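Local coordinates for invasion-associated protein (Mycobacterium tuberculosis, PDB 4LJ1) that probably binds peptidoglycan in the mycobacterial cell wall through an NlpC/p60 domain that has lost catalytic activity, at residues I88-E93 with N122-Y127; G105-V110 with P118-G123. All coordinates share one frame; numbering follows the deposited sequence.

Contact 1 of 2, residues I88-E93 with N122-Y127; sequences IFYGPE and NGMTPY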
# COMPACT_ATOMS: atom_id res chain seq x y z
N ILE A 88 3.39 0.84 4.84
CA ILE A 88 3.50 -0.04 5.99
C ILE A 88 3.52 -1.48 5.48
O ILE A 88 2.76 -1.81 4.56
CB ILE A 88 2.29 0.18 6.92
CG1 ILE A 88 2.34 1.57 7.56
CG2 ILE A 88 2.23 -0.91 8.01
CD1 ILE A 88 1.03 2.01 8.16
N PHE A 89 4.34 -2.31 6.07
CA PHE A 89 4.44 -3.71 5.68
C PHE A 89 4.18 -4.64 6.85
O PHE A 89 4.37 -4.28 8.02
CB PHE A 89 5.82 -4.01 5.09
CG PHE A 89 6.10 -3.26 3.82
CD1 PHE A 89 6.55 -1.97 3.85
CD2 PHE A 89 5.88 -3.86 2.60
CE1 PHE A 89 6.78 -1.26 2.68
CE2 PHE A 89 6.11 -3.17 1.43
CZ PHE A 89 6.55 -1.86 1.47
N TYR A 90 3.78 -5.86 6.50
CA TYR A 90 3.67 -6.97 7.42
C TYR A 90 4.54 -8.11 6.94
O TYR A 90 4.73 -8.33 5.75
CB TYR A 90 2.17 -7.40 7.57
CG TYR A 90 1.39 -6.30 8.24
CD1 TYR A 90 1.33 -6.23 9.62
CD2 TYR A 90 0.85 -5.25 7.52
CE1 TYR A 90 0.70 -5.17 10.26
CE2 TYR A 90 0.21 -4.20 8.16
CZ TYR A 90 0.17 -4.15 9.53
OH TYR A 90 -0.41 -3.08 10.18
N GLY A 91 5.04 -8.89 7.91
CA GLY A 91 5.85 -10.06 7.65
C GLY A 91 7.34 -9.79 7.67
O GLY A 91 7.78 -8.64 7.57
N PRO A 92 8.14 -10.85 7.71
CA PRO A 92 9.59 -10.68 7.64
C PRO A 92 9.98 -10.09 6.30
O PRO A 92 9.55 -10.57 5.25
CB PRO A 92 10.15 -12.10 7.80
CG PRO A 92 9.00 -13.01 7.85
CD PRO A 92 7.73 -12.25 7.81
N GLU A 93 10.74 -9.01 6.34
CA GLU A 93 11.16 -8.29 5.15
C GLU A 93 9.95 -7.90 4.29
O GLU A 93 10.05 -7.81 3.07
CB GLU A 93 12.18 -9.11 4.33
CG GLU A 93 13.37 -9.63 5.11
CD GLU A 93 14.34 -8.56 5.57
OE1 GLU A 93 14.31 -7.43 5.05
OE2 GLU A 93 15.16 -8.88 6.45
N ASN A 122 0.90 -5.58 15.31
CA ASN A 122 1.08 -7.03 15.29
C ASN A 122 1.53 -7.50 13.92
O ASN A 122 0.80 -7.36 12.94
CB ASN A 122 -0.19 -7.78 15.68
CG ASN A 122 0.02 -9.29 15.69
OD1 ASN A 122 0.89 -9.77 16.40
ND2 ASN A 122 -0.76 -10.03 14.91
N GLY A 123 2.74 -8.07 13.86
CA GLY A 123 3.30 -8.58 12.63
C GLY A 123 3.91 -7.51 11.74
O GLY A 123 4.40 -7.83 10.65
N MET A 124 3.88 -6.24 12.16
CA MET A 124 4.36 -5.15 11.33
C MET A 124 5.86 -5.23 11.16
O MET A 124 6.61 -5.48 12.13
CB MET A 124 3.93 -3.82 11.95
CG MET A 124 4.24 -2.61 11.09
SD MET A 124 3.67 -1.09 11.86
CE MET A 124 4.99 0.01 11.36
N THR A 125 6.32 -5.01 9.95
CA THR A 125 7.72 -4.97 9.62
C THR A 125 8.33 -3.72 10.29
O THR A 125 7.66 -2.71 10.40
CB THR A 125 7.83 -4.97 8.08
OG1 THR A 125 6.95 -5.96 7.48
CG2 THR A 125 9.23 -5.20 7.62
N PRO A 126 9.59 -3.78 10.77
CA PRO A 126 10.13 -2.67 11.58
C PRO A 126 10.32 -1.31 10.92
O PRO A 126 10.52 -0.32 11.63
CB PRO A 126 11.48 -3.19 12.07
CG PRO A 126 11.65 -4.55 11.55
CD PRO A 126 10.41 -5.00 10.88
N TYR A 127 10.37 -1.28 9.60
CA TYR A 127 10.50 -0.04 8.85
C TYR A 127 9.30 0.14 7.94
O TYR A 127 8.76 -0.85 7.41
CB TYR A 127 11.74 -0.09 7.98
CG TYR A 127 13.04 -0.06 8.70
CD1 TYR A 127 13.53 1.14 9.23
CD2 TYR A 127 13.82 -1.18 8.83
CE1 TYR A 127 14.76 1.21 9.85
CE2 TYR A 127 15.06 -1.12 9.46
CZ TYR A 127 15.50 0.08 9.99
OH TYR A 127 16.70 0.14 10.62
O HOH W 1 6.12 -1.31 8.15
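Thr125 turns its CB toward Phe89 and Gly91 at the end of strand 87-90 and is gripped there through both backbone and side chain. Its CB lies 3.5 Å from Phe89 O. Beyond CB, OG1 stands beside the backbone N (chi1 -46°) and donates to Gly91 O at 2.8 Å, meeting that carbonyl in its plane, on a lone pair. OG1 also lies 3.3 Å from Phe89 CB. The other branch, CG2, packs more loosely near Gly91 O. Two backbone bonds frame this side chain: Thr125 N to Phe89 O and Gly91 N to Gly123 O, the pair closing a single beta bridge between Tyr90 and Met124. Next door, the edge of the Tyr90 ring meets Asn122 O, 3.5 Å from CE1, and Met124 CG lies 4.1 Å from Ile88 CG2. Water 1 takes the Phe89 N-H at 2.9 Å and lies between Thr125 O and Tyr127 O. The bridge thus lays the loop between strands 114-118 and 128-130 along outer strand 87-90 of the four-stranded sheet, while Tyr71 of helix 67-73 touches Thr125 and meets Phe89 edge-to-face.

Contact 2 of 2, residues G105-V110 with P118-G123; sequences GQMLEV and PVRTNG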
# COMPACT_ATOMS: atom_id res chain seq x y z
N GLY A 105 -2.24 7.74 12.62
CA GLY A 105 -2.44 6.39 13.12
C GLY A 105 -3.39 5.53 12.28
O GLY A 105 -3.84 4.49 12.77
N GLN A 106 -3.68 5.94 11.04
CA GLN A 106 -4.62 5.27 10.16
C GLN A 106 -3.90 4.76 8.92
O GLN A 106 -2.96 5.38 8.43
CB GLN A 106 -5.73 6.24 9.73
CG GLN A 106 -6.49 6.90 10.87
CD GLN A 106 -7.33 5.92 11.65
OE1 GLN A 106 -7.65 4.83 11.18
NE2 GLN A 106 -7.69 6.30 12.87
N MET A 107 -4.40 3.64 8.38
CA MET A 107 -3.88 3.10 7.15
C MET A 107 -5.00 2.69 6.23
O MET A 107 -6.09 2.35 6.67
CB MET A 107 -2.96 1.91 7.42
CG MET A 107 -3.59 0.69 8.07
SD MET A 107 -2.34 -0.56 8.47
CE MET A 107 -3.42 -1.85 9.12
N LEU A 108 -4.72 2.66 4.93
CA LEU A 108 -5.61 2.12 3.91
C LEU A 108 -5.08 0.72 3.57
O LEU A 108 -3.94 0.57 3.15
CB LEU A 108 -5.60 3.02 2.67
CG LEU A 108 -6.58 2.61 1.58
CD1 LEU A 108 -8.02 2.84 2.00
CD2 LEU A 108 -6.27 3.35 0.27
N GLU A 109 -5.94 -0.28 3.77
CA GLU A 109 -5.59 -1.66 3.58
C GLU A 109 -6.66 -2.38 2.78
O GLU A 109 -7.73 -1.85 2.52
CB GLU A 109 -5.41 -2.37 4.93
CG GLU A 109 -6.70 -2.44 5.72
CD GLU A 109 -6.60 -3.37 6.89
OE1 GLU A 109 -5.62 -4.14 6.98
OE2 GLU A 109 -7.55 -3.41 7.66
N VAL A 110 -6.37 -3.62 2.41
CA VAL A 110 -7.40 -4.50 1.86
C VAL A 110 -7.67 -5.58 2.88
O VAL A 110 -6.81 -6.41 3.16
CB VAL A 110 -7.01 -5.10 0.49
CG1 VAL A 110 -8.21 -5.85 -0.08
CG2 VAL A 110 -6.55 -4.03 -0.47
N PRO A 118 -7.25 1.53 11.84
CA PRO A 118 -6.09 1.95 12.63
C PRO A 118 -4.89 1.05 12.32
O PRO A 118 -5.05 -0.14 12.08
CB PRO A 118 -6.57 1.75 14.07
CG PRO A 118 -8.05 1.90 14.00
CD PRO A 118 -8.44 1.32 12.68
N VAL A 119 -3.70 1.63 12.32
CA VAL A 119 -2.50 0.85 12.13
C VAL A 119 -2.39 -0.22 13.22
O VAL A 119 -2.68 0.06 14.41
CB VAL A 119 -1.25 1.75 12.17
CG1 VAL A 119 0.02 0.92 12.13
CG2 VAL A 119 -1.29 2.78 11.05
N ARG A 120 -2.01 -1.43 12.84
CA ARG A 120 -1.81 -2.53 13.78
C ARG A 120 -0.31 -2.84 13.83
O ARG A 120 0.33 -3.02 12.79
CB ARG A 120 -2.51 -3.81 13.31
CG ARG A 120 -4.03 -3.81 13.14
CD ARG A 120 -4.48 -5.05 12.32
NE ARG A 120 -4.93 -4.79 10.94
CZ ARG A 120 -4.38 -5.27 9.83
NH1 ARG A 120 -3.31 -6.05 9.86
NH2 ARG A 120 -4.91 -4.96 8.67
N THR A 121 0.28 -2.93 15.00
CA THR A 121 1.70 -3.25 15.04
C THR A 121 1.94 -4.77 15.09
O THR A 121 3.05 -5.19 14.85
CB THR A 121 2.44 -2.61 16.21
OG1 THR A 121 1.73 -2.97 17.38
CG2 THR A 121 2.50 -1.10 16.06
N ASN A 122 0.90 -5.58 15.31
CA ASN A 122 1.08 -7.03 15.29
C ASN A 122 1.53 -7.50 13.92
O ASN A 122 0.80 -7.36 12.94
CB ASN A 122 -0.19 -7.78 15.68
CG ASN A 122 0.02 -9.29 15.69
OD1 ASN A 122 0.89 -9.77 16.40
ND2 ASN A 122 -0.76 -10.03 14.91
N GLY A 123 2.74 -8.07 13.86
CA GLY A 123 3.30 -8.58 12.63
C GLY A 123 3.91 -7.51 11.74
O GLY A 123 4.40 -7.83 10.65
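Met107 runs alongside Val119, its CB 4.1 Å from Val119 CG2 and its SD 3.9 Å from Val119 CA. The thioether chain is extended beyond CG, which carries CE on to Arg120, where the two side chains cross at about a right angle. Arg120 has two conformers, and the guanidinium geometry holds for the modelled one only: there Met107 CE lies over one face, displaced toward the rim, and Glu109 comes from the edge. The Glu109 carboxylate, tilted 37° from the guanidinium plane in that conformer, makes a salt bridge with Arg120 through OE1 and NH2, but the modelled separation is implausibly short, so its exact geometry is doubtful. Glu109 OE2 also bonds Ser117 OG and Gln115 NE2 of strand 114-118, which would limit the rotation of the carboxylate. All this hangs on a beta hairpin of the NlpC/p60 domain: strands 106-110 and 114-118 run antiparallel, and Gln106 and Pro118 form a non-hydrogen-bonded pair near its open end, their side chains diverging. Just past the pair, Val119 N donates to Gly105 O at 2.9 Å. Val119 turns CG2 back beside its own N (CG1 anti to N, chi1 174°), placing that methyl 3.5 Å from Gly105 O.

How the contacts relate
Both contacts fasten the chain that leaves strand 114-118, against two different strands of the same four-stranded sheet: contact 2 holds its start against strand 106-110, and contact 1 receives its continuation along strand 87-90. Both ranges include Asn122 and Gly123, which make contacts only in contact 1. Contact 1 is partly buried and relies on backbone and hydroxyl bonds with a bound water; contact 2 lies at the surface and has one backbone bond, apolar contacts and a Glu109-Arg120 salt bridge of uncertain geometry. They meet at Tyr90, whose OH probably hydrogen-bonds Arg120 O at 2.7 Å and packs against Met107 CE. Nearby, Ile88 CD1 touches Val119 CG2 at 3.8 Å, so one apolar patch serves both.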